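Local coordinates for protein pyrethroid hydrolase (Sphingobium faniae, PDB 5Y5R) that hydrolyses the ester bond of pyrethroid insecticides, splitting cypermethrin into its alcohol and cyclopropanecarboxylic acid halves as a member of the alpha/beta hydrolase superfamily, at residues H56-V61 against I84-Q89; P121-P126 against Q210-K215; N183-R188 against K215-P220; L195-L200 against E242-F247. All blocks are in the same frame, centred on the assembly; numbering follows the deposited sequence.

Contact 1. Residues H56-V61 against I84-Q89; sequences HYTRPV and ISWLAQ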
loop_
_atom_site.group_PDB
_atom_site.type_symbol
_atom_site.label_atom_id
_atom_site.label_comp_id
_atom_site.label_asym_id
_atom_site.label_seq_id
_atom_site.Cartn_x
_atom_site.Cartn_y
_atom_site.Cartn_z
ATOM N N HIS A 56 -7.688 -10.131 -10.550
ATOM C CA HIS A 56 -8.539 -10.723 -9.524
ATOM C C HIS A 56 -8.289 -10.100 -8.162
ATOM O O HIS A 56 -9.236 -9.801 -7.425
ATOM C CB HIS A 56 -8.282 -12.226 -9.448
ATOM C CG HIS A 56 -9.200 -12.939 -8.510
ATOM N ND1 HIS A 56 -8.852 -14.120 -7.890
ATOM C CD2 HIS A 56 -10.455 -12.648 -8.094
ATOM C CE1 HIS A 56 -9.851 -14.523 -7.125
ATOM N NE2 HIS A 56 -10.836 -13.647 -7.232
ATOM N N TYR A 57 -7.006 -9.972 -7.785
ATOM C CA TYR A 57 -6.636 -9.400 -6.490
ATOM C C TYR A 57 -7.207 -7.991 -6.325
ATOM O O TYR A 57 -7.696 -7.640 -5.247
ATOM C CB TYR A 57 -5.097 -9.368 -6.355
ATOM C CG TYR A 57 -4.546 -9.154 -4.950
ATOM C CD1 TYR A 57 -4.895 -10.011 -3.911
ATOM C CD2 TYR A 57 -3.615 -8.147 -4.675
ATOM C CE1 TYR A 57 -4.409 -9.831 -2.650
ATOM C CE2 TYR A 57 -3.108 -7.979 -3.380
ATOM C CZ TYR A 57 -3.523 -8.810 -2.382
ATOM O OH TYR A 57 -3.003 -8.672 -1.106
ATOM N N THR A 58 -7.153 -7.175 -7.379
ATOM C CA THR A 58 -7.491 -5.762 -7.278
ATOM C C THR A 58 -8.946 -5.483 -7.639
ATOM O O THR A 58 -9.354 -4.312 -7.701
ATOM C CB THR A 58 -6.569 -4.929 -8.178
ATOM O OG1 THR A 58 -6.508 -5.473 -9.507
ATOM C CG2 THR A 58 -5.159 -4.967 -7.620
ATOM N N ARG A 59 -9.750 -6.527 -7.829
ATOM C CA ARG A 59 -11.088 -6.321 -8.375
ATOM C C ARG A 59 -12.034 -5.600 -7.414
ATOM O O ARG A 59 -12.876 -4.817 -7.877
ATOM C CB ARG A 59 -11.675 -7.678 -8.812
ATOM C CG ARG A 59 -12.984 -7.601 -9.601
ATOM C CD ARG A 59 -13.125 -8.805 -10.525
ATOM N NE ARG A 59 -13.323 -10.093 -9.861
ATOM C CZ ARG A 59 -13.012 -11.262 -10.423
ATOM N NH1 ARG A 59 -12.457 -11.292 -11.643
ATOM N NH2 ARG A 59 -13.231 -12.398 -9.766
ATOM N N PRO A 60 -11.903 -5.754 -6.094
ATOM C CA PRO A 60 -12.711 -4.903 -5.209
ATOM C C PRO A 60 -12.498 -3.410 -5.408
ATOM O O PRO A 60 -13.420 -2.640 -5.143
ATOM C CB PRO A 60 -12.295 -5.359 -3.807
ATOM C CG PRO A 60 -11.894 -6.768 -3.982
ATOM C CD PRO A 60 -11.307 -6.885 -5.351
ATOM N N VAL A 61 -11.312 -2.966 -5.822
ATOM C CA VAL A 61 -11.116 -1.545 -6.095
ATOM C C VAL A 61 -11.670 -1.171 -7.455
ATOM O O VAL A 61 -12.349 -0.147 -7.595
ATOM C CB VAL A 61 -9.630 -1.187 -5.996
ATOM C CG1 VAL A 61 -9.393 0.249 -6.479
ATOM C CG2 VAL A 61 -9.149 -1.420 -4.576
ATOM N N ILE A 84 -1.881 -0.336 -6.680
ATOM C CA ILE A 84 -2.309 0.949 -7.244
ATOM C C ILE A 84 -1.617 1.199 -8.571
ATOM O O ILE A 84 -2.153 1.909 -9.421
ATOM C CB ILE A 84 -2.094 2.149 -6.291
ATOM C CG1 ILE A 84 -0.644 2.631 -6.320
ATOM C CG2 ILE A 84 -2.559 1.844 -4.886
ATOM C CD1 ILE A 84 -0.459 3.961 -5.622
ATOM N N SER A 85 -0.383 0.699 -8.742
ATOM C CA SER A 85 0.261 0.760 -10.047
ATOM C C SER A 85 -0.473 -0.114 -11.069
ATOM O O SER A 85 -0.647 0.262 -12.235
ATOM C CB SER A 85 1.724 0.331 -9.907
ATOM O OG SER A 85 2.437 1.192 -9.033
ATOM N N TRP A 86 -0.857 -1.325 -10.675
ATOM C CA TRP A 86 -1.581 -2.173 -11.607
ATOM C C TRP A 86 -2.918 -1.542 -11.982
ATOM O O TRP A 86 -3.266 -1.451 -13.163
ATOM C CB TRP A 86 -1.761 -3.563 -11.001
ATOM C CG TRP A 86 -2.176 -4.583 -11.998
ATOM C CD1 TRP A 86 -1.385 -5.499 -12.616
ATOM C CD2 TRP A 86 -3.506 -4.805 -12.481
ATOM N NE1 TRP A 86 -2.135 -6.277 -13.465
ATOM C CE2 TRP A 86 -3.443 -5.862 -13.400
ATOM C CE3 TRP A 86 -4.744 -4.203 -12.230
ATOM C CZ2 TRP A 86 -4.568 -6.331 -14.067
ATOM C CZ3 TRP A 86 -5.869 -4.682 -12.892
ATOM C CH2 TRP A 86 -5.764 -5.728 -13.799
ATOM N N LEU A 87 -3.650 -1.051 -10.986
ATOM C CA LEU A 87 -4.940 -0.408 -11.227
ATOM C C LEU A 87 -4.808 0.857 -12.065
ATOM O O LEU A 87 -5.625 1.107 -12.958
ATOM C CB LEU A 87 -5.580 -0.060 -9.894
ATOM C CG LEU A 87 -6.245 -1.212 -9.141
ATOM C CD1 LEU A 87 -6.325 -0.893 -7.648
ATOM C CD2 LEU A 87 -7.596 -1.423 -9.712
ATOM N N ALA A 88 -3.754 1.636 -11.838
ATOM C CA ALA A 88 -3.627 2.886 -12.570
ATOM C C ALA A 88 -3.560 2.601 -14.055
ATOM O O ALA A 88 -4.213 3.277 -14.858
ATOM C CB ALA A 88 -2.382 3.647 -12.104
ATOM N N GLN A 89 -2.879 1.509 -14.413
ATOM C CA GLN A 89 -2.675 1.168 -15.808
ATOM C C GLN A 89 -3.968 0.738 -16.473
ATOM O O GLN A 89 -4.181 1.035 -17.653
ATOM C CB GLN A 89 -1.586 0.090 -15.917
ATOM C CG GLN A 89 -1.431 -0.580 -17.277
ATOM C CD GLN A 89 -1.134 0.430 -18.354
ATOM O OE1 GLN A 89 -0.544 1.460 -18.079
ATOM N NE2 GLN A 89 -1.486 0.111 -19.592
#

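Contact 2. Residues P121-P126 against Q210-K215; sequences PNRGTP and QRQMQK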
loop_
_atom_site.group_PDB
_atom_site.type_symbol
_atom_site.label_atom_id
_atom_site.label_comp_id
_atom_site.label_asym_id
_atom_site.label_seq_id
_atom_site.Cartn_x
_atom_site.Cartn_y
_atom_site.Cartn_z
ATOM N N PRO A 121 21.871 -1.294 -5.696
ATOM C CA PRO A 121 22.077 -0.641 -4.394
ATOM C C PRO A 121 20.771 -0.434 -3.598
ATOM O O PRO A 121 19.716 -0.370 -4.203
ATOM C CB PRO A 121 22.681 0.693 -4.780
ATOM C CG PRO A 121 21.962 1.021 -6.067
ATOM C CD PRO A 121 21.724 -0.311 -6.781
ATOM N N ASN A 122 20.886 -0.339 -2.277
ATOM C CA ASN A 122 19.788 0.042 -1.393
ATOM C C ASN A 122 18.538 -0.770 -1.710
ATOM O O ASN A 122 17.452 -0.235 -1.939
ATOM C CB ASN A 122 19.518 1.538 -1.499
ATOM C CG ASN A 122 20.711 2.373 -1.093
ATOM O OD1 ASN A 122 21.299 2.179 -0.035
ATOM N ND2 ASN A 122 21.119 3.276 -1.983
ATOM N N ARG A 123 18.714 -2.083 -1.735
ATOM C CA ARG A 123 17.621 -3.030 -1.913
ATOM C C ARG A 123 17.650 -3.978 -0.731
ATOM O O ARG A 123 18.721 -4.311 -0.234
ATOM C CB ARG A 123 17.750 -3.834 -3.219
ATOM C CG ARG A 123 17.665 -2.988 -4.454
ATOM C CD ARG A 123 18.246 -3.676 -5.636
ATOM N NE ARG A 123 17.514 -3.338 -6.854
ATOM C CZ ARG A 123 17.524 -2.145 -7.443
ATOM N NH1 ARG A 123 18.237 -1.151 -6.932
ATOM N NH2 ARG A 123 16.827 -1.954 -8.546
ATOM N N GLY A 124 16.467 -4.414 -0.294
ATOM C CA GLY A 124 16.273 -5.375 0.789
ATOM C C GLY A 124 15.387 -4.961 1.950
ATOM O O GLY A 124 15.565 -3.928 2.599
ATOM N N THR A 125 14.477 -5.853 2.304
ATOM C CA THR A 125 13.698 -5.732 3.528
ATOM C C THR A 125 13.960 -6.956 4.403
ATOM O O THR A 125 13.060 -7.783 4.610
ATOM C CB THR A 125 12.216 -5.586 3.211
ATOM O OG1 THR A 125 11.798 -6.695 2.418
ATOM C CG2 THR A 125 11.944 -4.301 2.435
ATOM N N PRO A 126 15.181 -7.092 4.950
ATOM C CA PRO A 126 15.512 -8.332 5.670
ATOM C C PRO A 126 14.740 -8.528 6.955
ATOM O O PRO A 126 14.558 -9.683 7.341
ATOM C CB PRO A 126 17.010 -8.197 5.959
ATOM C CG PRO A 126 17.266 -6.779 5.959
ATOM C CD PRO A 126 16.327 -6.159 4.963
ATOM N N GLN A 210 13.172 3.114 0.408
ATOM C CA GLN A 210 12.130 4.024 -0.023
ATOM C C GLN A 210 12.685 5.029 -1.007
ATOM O O GLN A 210 12.132 5.217 -2.095
ATOM C CB GLN A 210 11.535 4.730 1.189
ATOM C CG GLN A 210 10.682 3.833 2.048
ATOM C CD GLN A 210 10.239 4.515 3.299
ATOM O OE1 GLN A 210 9.417 5.456 3.264
ATOM N NE2 GLN A 210 10.807 4.091 4.421
ATOM N N ARG A 211 13.791 5.684 -0.639
ATOM C CA ARG A 211 14.333 6.728 -1.514
ATOM C C ARG A 211 14.941 6.149 -2.787
ATOM O O ARG A 211 14.973 6.830 -3.821
ATOM C CB ARG A 211 15.368 7.590 -0.770
ATOM C CG ARG A 211 14.771 8.435 0.359
ATOM C CD ARG A 211 15.760 9.078 1.339
ATOM N NE ARG A 211 15.029 9.964 2.251
ATOM C CZ ARG A 211 15.497 10.559 3.350
ATOM N NH1 ARG A 211 14.674 11.303 4.081
ATOM N NH2 ARG A 211 16.749 10.420 3.744
ATOM N N GLN A 212 15.428 4.905 -2.728
ATOM C CA GLN A 212 15.976 4.252 -3.908
ATOM C C GLN A 212 14.877 3.957 -4.910
ATOM O O GLN A 212 15.060 4.114 -6.125
ATOM C CB GLN A 212 16.713 2.974 -3.474
ATOM C CG GLN A 212 17.518 2.300 -4.562
ATOM C CD GLN A 212 18.740 3.113 -4.926
ATOM O OE1 GLN A 212 19.407 3.670 -4.049
ATOM N NE2 GLN A 212 19.045 3.180 -6.212
HETATM N N MSE A 213 13.705 3.574 -4.422
HETATM C CA MSE A 213 12.578 3.349 -5.301
HETATM C C MSE A 213 12.121 4.635 -5.991
HETATM O O MSE A 213 11.881 4.639 -7.200
HETATM C CB MSE A 213 11.438 2.702 -4.513
HETATM C CG MSE A 213 11.777 1.254 -4.228
HETATM SE SE MSE A 213 10.366 0.250 -3.328
HETATM C CE MSE A 213 10.302 1.203 -1.663
ATOM N N GLN A 214 11.992 5.724 -5.232
ATOM C CA GLN A 214 11.711 7.012 -5.879
ATOM C C GLN A 214 12.755 7.321 -6.941
ATOM O O GLN A 214 12.416 7.686 -8.072
ATOM C CB GLN A 214 11.668 8.140 -4.845
ATOM C CG GLN A 214 10.590 7.963 -3.841
ATOM C CD GLN A 214 10.749 8.876 -2.661
ATOM O OE1 GLN A 214 10.619 10.104 -2.768
ATOM N NE2 GLN A 214 11.040 8.292 -1.525
ATOM N N LYS A 215 14.023 7.088 -6.615
ATOM C CA LYS A 215 15.116 7.437 -7.513
ATOM C C LYS A 215 15.038 6.671 -8.834
ATOM O O LYS A 215 15.407 7.210 -9.888
ATOM C CB LYS A 215 16.451 7.190 -6.806
ATOM C CG LYS A 215 17.656 7.459 -7.658
ATOM C CD LYS A 215 18.963 7.357 -6.895
ATOM C CE LYS A 215 19.983 8.317 -7.528
ATOM N NZ LYS A 215 20.390 7.864 -8.887
#

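Contact 3. Residues N183-R188 against K215-P220; sequences NPMEGR and KEFPGP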
loop_
_atom_site.group_PDB
_atom_site.type_symbol
_atom_site.label_atom_id
_atom_site.label_comp_id
_atom_site.label_asym_id
_atom_site.label_seq_id
_atom_site.Cartn_x
_atom_site.Cartn_y
_atom_site.Cartn_z
ATOM N N ASN A 183 5.194 -4.268 -12.806
ATOM C CA ASN A 183 4.382 -3.071 -13.010
ATOM C C ASN A 183 4.095 -2.882 -14.488
ATOM O O ASN A 183 5.035 -2.758 -15.272
ATOM C CB ASN A 183 5.059 -1.832 -12.444
ATOM C CG ASN A 183 4.201 -0.579 -12.608
ATOM O OD1 ASN A 183 3.072 -0.645 -13.087
ATOM N ND2 ASN A 183 4.711 0.545 -12.157
ATOM N N PRO A 184 2.837 -2.919 -14.915
ATOM C CA PRO A 184 2.508 -2.713 -16.327
ATOM C C PRO A 184 2.245 -1.264 -16.717
ATOM O O PRO A 184 1.797 -1.024 -17.842
ATOM C CB PRO A 184 1.234 -3.544 -16.478
ATOM C CG PRO A 184 0.542 -3.326 -15.155
ATOM C CD PRO A 184 1.642 -3.195 -14.113
HETATM N N MSE A 185 2.495 -0.304 -15.839
HETATM C CA MSE A 185 2.183 1.082 -16.175
HETATM C C MSE A 185 2.902 1.543 -17.422
HETATM O O MSE A 185 4.129 1.452 -17.512
HETATM C CB MSE A 185 2.530 2.004 -15.023
HETATM C CG MSE A 185 1.468 2.051 -13.974
HETATM SE SE MSE A 185 2.144 3.019 -12.484
HETATM C CE MSE A 185 2.058 4.778 -13.343
ATOM N N GLU A 186 2.130 2.036 -18.390
ATOM C CA GLU A 186 2.705 2.580 -19.605
ATOM C C GLU A 186 1.875 3.766 -20.071
ATOM O O GLU A 186 0.695 3.902 -19.718
ATOM C CB GLU A 186 2.754 1.532 -20.713
ATOM C CG GLU A 186 1.396 1.138 -21.213
ATOM C CD GLU A 186 1.448 0.011 -22.220
ATOM O OE1 GLU A 186 2.400 -0.803 -22.185
ATOM O OE2 GLU A 186 0.527 -0.056 -23.058
ATOM N N GLY A 187 2.507 4.612 -20.897
ATOM C CA GLY A 187 1.760 5.640 -21.586
ATOM C C GLY A 187 0.952 6.552 -20.690
ATOM O O GLY A 187 1.485 7.361 -19.925
ATOM N N ARG A 188 -0.362 6.406 -20.796
ATOM C CA ARG A 188 -1.269 7.342 -20.151
ATOM C C ARG A 188 -1.128 7.301 -18.634
ATOM O O ARG A 188 -1.102 8.352 -17.980
ATOM C CB ARG A 188 -2.688 6.962 -20.579
ATOM C CG ARG A 188 -3.729 8.036 -20.620
ATOM C CD ARG A 188 -5.047 7.353 -20.921
ATOM N NE ARG A 188 -6.187 8.146 -20.485
ATOM C CZ ARG A 188 -7.437 7.911 -20.873
ATOM N NH1 ARG A 188 -7.693 6.906 -21.706
ATOM N NH2 ARG A 188 -8.423 8.685 -20.434
ATOM N N LYS A 215 14.023 7.088 -6.615
ATOM C CA LYS A 215 15.116 7.437 -7.513
ATOM C C LYS A 215 15.038 6.671 -8.834
ATOM O O LYS A 215 15.407 7.210 -9.888
ATOM C CB LYS A 215 16.451 7.190 -6.806
ATOM C CG LYS A 215 17.656 7.459 -7.658
ATOM C CD LYS A 215 18.963 7.357 -6.895
ATOM C CE LYS A 215 19.983 8.317 -7.528
ATOM N NZ LYS A 215 20.390 7.864 -8.887
ATOM N N GLU A 216 14.623 5.388 -8.797
ATOM C CA GLU A 216 14.631 4.553 -9.997
ATOM C C GLU A 216 13.324 4.597 -10.791
ATOM O O GLU A 216 13.282 4.060 -11.903
ATOM C CB GLU A 216 14.956 3.099 -9.618
ATOM C CG GLU A 216 16.399 2.922 -9.134
ATOM C CD GLU A 216 16.810 1.487 -8.818
ATOM O OE1 GLU A 216 17.777 1.326 -8.044
ATOM O OE2 GLU A 216 16.148 0.513 -9.236
ATOM N N PHE A 217 12.259 5.244 -10.276
ATOM C CA PHE A 217 11.037 5.355 -11.068
ATOM C C PHE A 217 11.201 6.453 -12.114
ATOM O O PHE A 217 11.709 7.532 -11.803
ATOM C CB PHE A 217 9.821 5.678 -10.186
ATOM C CG PHE A 217 8.492 5.538 -10.901
ATOM C CD1 PHE A 217 7.803 4.326 -10.929
ATOM C CD2 PHE A 217 7.934 6.607 -11.552
ATOM C CE1 PHE A 217 6.588 4.226 -11.588
ATOM C CE2 PHE A 217 6.737 6.498 -12.219
ATOM C CZ PHE A 217 6.052 5.311 -12.226
ATOM N N PRO A 218 10.752 6.213 -13.349
ATOM C CA PRO A 218 10.957 7.203 -14.416
ATOM C C PRO A 218 9.985 8.371 -14.298
ATOM O O PRO A 218 8.765 8.187 -14.227
ATOM C CB PRO A 218 10.716 6.392 -15.693
ATOM C CG PRO A 218 9.784 5.330 -15.272
ATOM C CD PRO A 218 10.116 4.982 -13.854
ATOM N N GLY A 219 10.527 9.584 -14.284
ATOM C CA GLY A 219 9.677 10.739 -14.160
ATOM C C GLY A 219 9.571 11.239 -12.733
ATOM O O GLY A 219 10.041 10.608 -11.774
ATOM N N PRO A 220 8.932 12.398 -12.571
ATOM C CA PRO A 220 8.881 13.029 -11.256
ATOM C C PRO A 220 7.959 12.284 -10.305
ATOM O O PRO A 220 6.952 11.694 -10.711
ATOM C CB PRO A 220 8.347 14.440 -11.566
ATOM C CG PRO A 220 7.488 14.248 -12.772
ATOM C CD PRO A 220 8.138 13.127 -13.577
#

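Contact 4. Residues L195-L200 against E242-F247; sequences LYIEAL and EAIADF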
loop_
_atom_site.group_PDB
_atom_site.type_symbol
_atom_site.label_atom_id
_atom_site.label_comp_id
_atom_site.label_asym_id
_atom_site.label_seq_id
_atom_site.Cartn_x
_atom_site.Cartn_y
_atom_site.Cartn_z
ATOM N N LEU A 195 2.630 10.758 -5.725
ATOM C CA LEU A 195 3.165 11.242 -4.459
ATOM C C LEU A 195 3.664 10.060 -3.641
ATOM O O LEU A 195 2.955 9.048 -3.503
ATOM C CB LEU A 195 2.100 12.041 -3.694
ATOM C CG LEU A 195 2.319 12.323 -2.214
ATOM C CD1 LEU A 195 3.518 13.233 -2.055
ATOM C CD2 LEU A 195 1.060 12.985 -1.645
ATOM N N TYR A 196 4.884 10.185 -3.113
ATOM C CA TYR A 196 5.443 9.244 -2.155
ATOM C C TYR A 196 5.459 9.889 -0.773
ATOM O O TYR A 196 6.075 10.936 -0.580
ATOM C CB TYR A 196 6.864 8.817 -2.541
ATOM C CG TYR A 196 7.272 7.486 -1.926
ATOM C CD1 TYR A 196 7.744 7.405 -0.629
ATOM C CD2 TYR A 196 7.144 6.313 -2.645
ATOM C CE1 TYR A 196 8.104 6.171 -0.074
ATOM C CE2 TYR A 196 7.493 5.092 -2.102
ATOM C CZ TYR A 196 7.965 5.020 -0.829
ATOM O OH TYR A 196 8.287 3.779 -0.326
ATOM N N ILE A 197 4.802 9.255 0.188
ATOM C CA ILE A 197 4.870 9.669 1.588
ATOM C C ILE A 197 5.825 8.715 2.276
ATOM O O ILE A 197 5.488 7.542 2.472
ATOM C CB ILE A 197 3.492 9.653 2.272
ATOM C CG1 ILE A 197 2.491 10.509 1.498
ATOM C CG2 ILE A 197 3.619 10.126 3.726
ATOM C CD1 ILE A 197 1.160 10.686 2.206
ATOM N N GLU A 198 7.024 9.211 2.607
ATOM C CA GLU A 198 8.026 8.420 3.292
ATOM C C GLU A 198 7.687 8.370 4.768
ATOM O O GLU A 198 7.232 9.359 5.350
ATOM C CB GLU A 198 9.441 9.023 3.171
ATOM C CG GLU A 198 9.903 9.509 1.836
ATOM C CD GLU A 198 11.259 10.254 1.938
ATOM O OE1 GLU A 198 11.454 11.063 2.872
ATOM O OE2 GLU A 198 12.130 10.027 1.093
ATOM N N ALA A 199 7.971 7.230 5.376
ATOM C CA ALA A 199 7.971 7.042 6.825
ATOM C C ALA A 199 9.439 6.987 7.245
ATOM O O ALA A 199 10.123 5.999 6.954
ATOM C CB ALA A 199 7.218 5.769 7.201
ATOM N N LEU A 200 9.941 8.082 7.848
ATOM C CA LEU A 200 11.381 8.238 8.067
ATOM C C LEU A 200 11.989 7.139 8.944
ATOM O O LEU A 200 13.160 6.774 8.749
ATOM C CB LEU A 200 11.669 9.600 8.670
ATOM C CG LEU A 200 11.310 10.723 7.694
ATOM C CD1 LEU A 200 11.383 12.105 8.356
ATOM C CD2 LEU A 200 12.241 10.650 6.497
ATOM N N GLU A 242 -4.215 14.830 6.487
ATOM C CA GLU A 242 -4.004 16.189 5.977
ATOM C C GLU A 242 -3.225 16.175 4.663
ATOM O O GLU A 242 -3.599 16.843 3.689
ATOM C CB GLU A 242 -3.260 17.029 7.014
ATOM C CG GLU A 242 -2.950 18.450 6.532
ATOM C CD GLU A 242 -2.252 19.299 7.594
ATOM O OE1 GLU A 242 -1.791 18.727 8.608
ATOM O OE2 GLU A 242 -2.131 20.530 7.403
ATOM N N ALA A 243 -2.105 15.450 4.633
ATOM C CA ALA A 243 -1.306 15.404 3.416
ATOM C C ALA A 243 -2.069 14.714 2.297
ATOM O O ALA A 243 -1.974 15.123 1.140
ATOM C CB ALA A 243 0.016 14.697 3.687
ATOM N N ILE A 244 -2.842 13.665 2.613
ATOM C CA ILE A 244 -3.625 13.007 1.562
ATOM C C ILE A 244 -4.660 13.964 0.971
ATOM O O ILE A 244 -4.853 14.016 -0.250
ATOM C CB ILE A 244 -4.297 11.719 2.082
ATOM C CG1 ILE A 244 -3.255 10.684 2.500
ATOM C CG2 ILE A 244 -5.214 11.142 1.037
ATOM C CD1 ILE A 244 -3.803 9.615 3.494
ATOM N N ALA A 245 -5.361 14.707 1.830
ATOM C CA ALA A 245 -6.425 15.596 1.351
ATOM C C ALA A 245 -5.859 16.776 0.541
ATOM O O ALA A 245 -6.436 17.165 -0.491
ATOM C CB ALA A 245 -7.282 16.049 2.535
ATOM N N ASP A 246 -4.720 17.339 0.966
ATOM C CA ASP A 246 -4.074 18.399 0.176
ATOM C C ASP A 246 -3.699 17.904 -1.217
ATOM O O ASP A 246 -3.760 18.665 -2.185
ATOM C CB ASP A 246 -2.846 18.935 0.903
ATOM C CG ASP A 246 -3.205 19.566 2.218
ATOM O OD1 ASP A 246 -4.411 19.834 2.395
ATOM O OD2 ASP A 246 -2.320 19.768 3.080
ATOM N N PHE A 247 -3.250 16.644 -1.331
ATOM C CA PHE A 247 -2.995 16.055 -2.640
ATOM C C PHE A 247 -4.287 15.885 -3.426
ATOM O O PHE A 247 -4.355 16.233 -4.607
ATOM C CB PHE A 247 -2.264 14.709 -2.479
ATOM C CG PHE A 247 -1.890 14.041 -3.788
ATOM C CD1 PHE A 247 -0.929 14.597 -4.619
ATOM C CD2 PHE A 247 -2.461 12.825 -4.155
ATOM C CE1 PHE A 247 -0.579 13.983 -5.822
ATOM C CE2 PHE A 247 -2.111 12.200 -5.343
ATOM C CZ PHE A 247 -1.167 12.784 -6.182
#

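Contact 1. Residues H56-V61 against I84-Q89
W86 and L87, neighbours on helix 80-90, receive T58, at the break between helices 54-57 and 59-67, and V61 from the first turn of the latter. At W86 the six-membered part of the indole is met obliquely by the threonine hydroxyl, with T58 OG1 3.5 Å from W86 CE3. This is a van der Waals approach; the hydroxyl spends its hydrogen bond on the backbone oxygen of M54, and the chi1 of 50°, which sets OG1 between the backbone N and the carbonyl carbon of T58, leaves it within reach of both. L87 follows and does most of the packing. Its branch point meets T58 head-on, CG lying 3.9 Å from T58 CB, while CD2 rests near the carbonyl O of T58. The other methyl, L87 CD1, is pressed to 3.5 Å from V61 CG1, tighter than ordinary carbon contact. Both V61 and L87 also lean on I9, so helices 59-67 and 80-90 lie side by side on one face of the sheet, over strand 3-9. With an alanine in place of L87, V61 and T58 would probably lose their shared partner, leaving a gap above I9. No hydrogen bond crosses between the segments, so they are joined here by shape and apolar burial.

Contact 2. Residues P121-P126 against Q210-K215
N122 and Q212 make the one hydrogen bond of the contact: N122 ND2 donates to Q212 OE1 over 2.7 Å, and the N-H points almost straight at its acceptor, at 166°. The oxygen lies in the plane of the asparagine amide, whereas the donor is tilted 33° from the plane of the glutamine carbonyl. Q212 presents this oxygen because CG is anti to the backbone N (chi1 -171°) and the chain then bends at chi2, folding the amide back against the loop. Its other end is held too, as Q212 NE2 donates to OE1 of E216 one turn further along the helix.

The charged pair of the neighbourhood uses the same carboxylate. R123 reaches past Q212 to a salt bridge between its NH2 and OE2 of E216, and turns NH1 inward to the loop, where it bonds to P121 O at 3.2 Å, in the carbonyl plane and on a lone pair. The segment 121-126 belongs to the long excursion between strands 95-101 and 194-199, where alpha/beta hydrolases insert their cap, and T125 at its far end touches the bound pyrethroid.

Van der Waals contacts fill in around the polar groups. The ring of P121, which follows a cis peptide bond, crosses the glutamine at about a right angle and sets its CG 3.6 Å from Q212 NE2. P121 O approaches Q212 CG at 3.5 Å, and the beta carbons of N122 and Q212 come within 3.7 Å of each other.

Contact 3. Residues N183-R188 against K215-P220
The backbones of N183 and F217 stay well apart, their CA atoms 10.9 Å from each other, and the space between is bridged by side chains alone. F217 does the reaching: with CG anti to the backbone N (chi1 -169°), its ring extends from the end of helix 207-216 and offers its outer edge to the loop 183-188. Two groups meet that edge near the ring plane. N183 ND2 comes to 4.2 Å from F217 CE1, its amide plane only 25° from that of the ring. Beside it, M185, a selenomethionine, bends at chi3 and brings its methyl CE to 4.2 Å from F217 CZ. Both side chains cross the phenylalanine at about a right angle. A face of the same ring is covered by the following residue, P218, whose CD sits 3.4 Å above the plane toward the rim.

N183 itself is fixed by an Asx turn: OD1 accepts from the backbone N of M185 at 2.8 Å, with the donor standing above the carbonyl plane. The turn sets both edge partners in place, and ND2 has a firmer mate in the backbone O of T106. Were an alanine here instead, the turn would probably lose its side-chain acceptor and the oxygen of T106 its donor, freeing the loop near M185 to shift against the ring. N183 and M185 also lie on S85 of helix 80-90, while L105 and L190 border F217, which places the aromatic between the loop that leaves strand 95-101 and the one that leads into strand 194-199.

Contact 4. Residues L195-L200 against E242-F247
L195 lies across the ring of F247, the two side chains sliding past each other in opposite directions. From CB outward, the first carbon makes a CH-pi contact: L195 CB sits over one face, 4.1 Å from the centroid of the F247 ring and 16° off its normal, and is nearest to the CE1 side. With CG anti to the backbone N (chi1 164°), the leucine then runs back along the aromatic toward its root. There the methyl CD2 touches F247 CG at 3.8 Å and leans equally on F247 CB, so ring and stem are both gripped by one residue. Two positions along the strand, I197 extends CD1 between helix residues one step apart, 4.4 Å from A243 CB and equally far from I244 CG1. This looser contact is wholly apolar. Beyond it the strand leads toward D202, which probably belongs to the charge relay system and whose side chain is about 10 Å from that of I197. Strand 195-199 and helix 242-247 run nearly antiparallel, at 170° with their axes 10.8 Å apart. Strand 194-199 lies between strands 95-101 and 222-226; V224 of the latter flanks L195 and I197, and I99 of the former meets I244 and F247 beneath helix 237-249.

In the fold
From the N terminus, contact 1 closes first, folding helix 80-90 back against helices 54-57 and 59-67, with strand 71-77 in the connecting chain. The next three contacts all open before any of them closes: contact 2 at 121-126, contact 3 at 183-188 and contact 4 at 195-200. They then close in the same order, at 210-215, 215-220 and 242-247, so each crosses the other two. Helix 207-216 links contacts 2 and 3, which share K215 and meet through the R123-E216 salt bridge. R211 pairs with E198, joining contacts 2 and 4, while Q89 binds the backbone of E186 to tie contact 1 to contact 3. Cap loop, sheet and flanking helices are thereby connected.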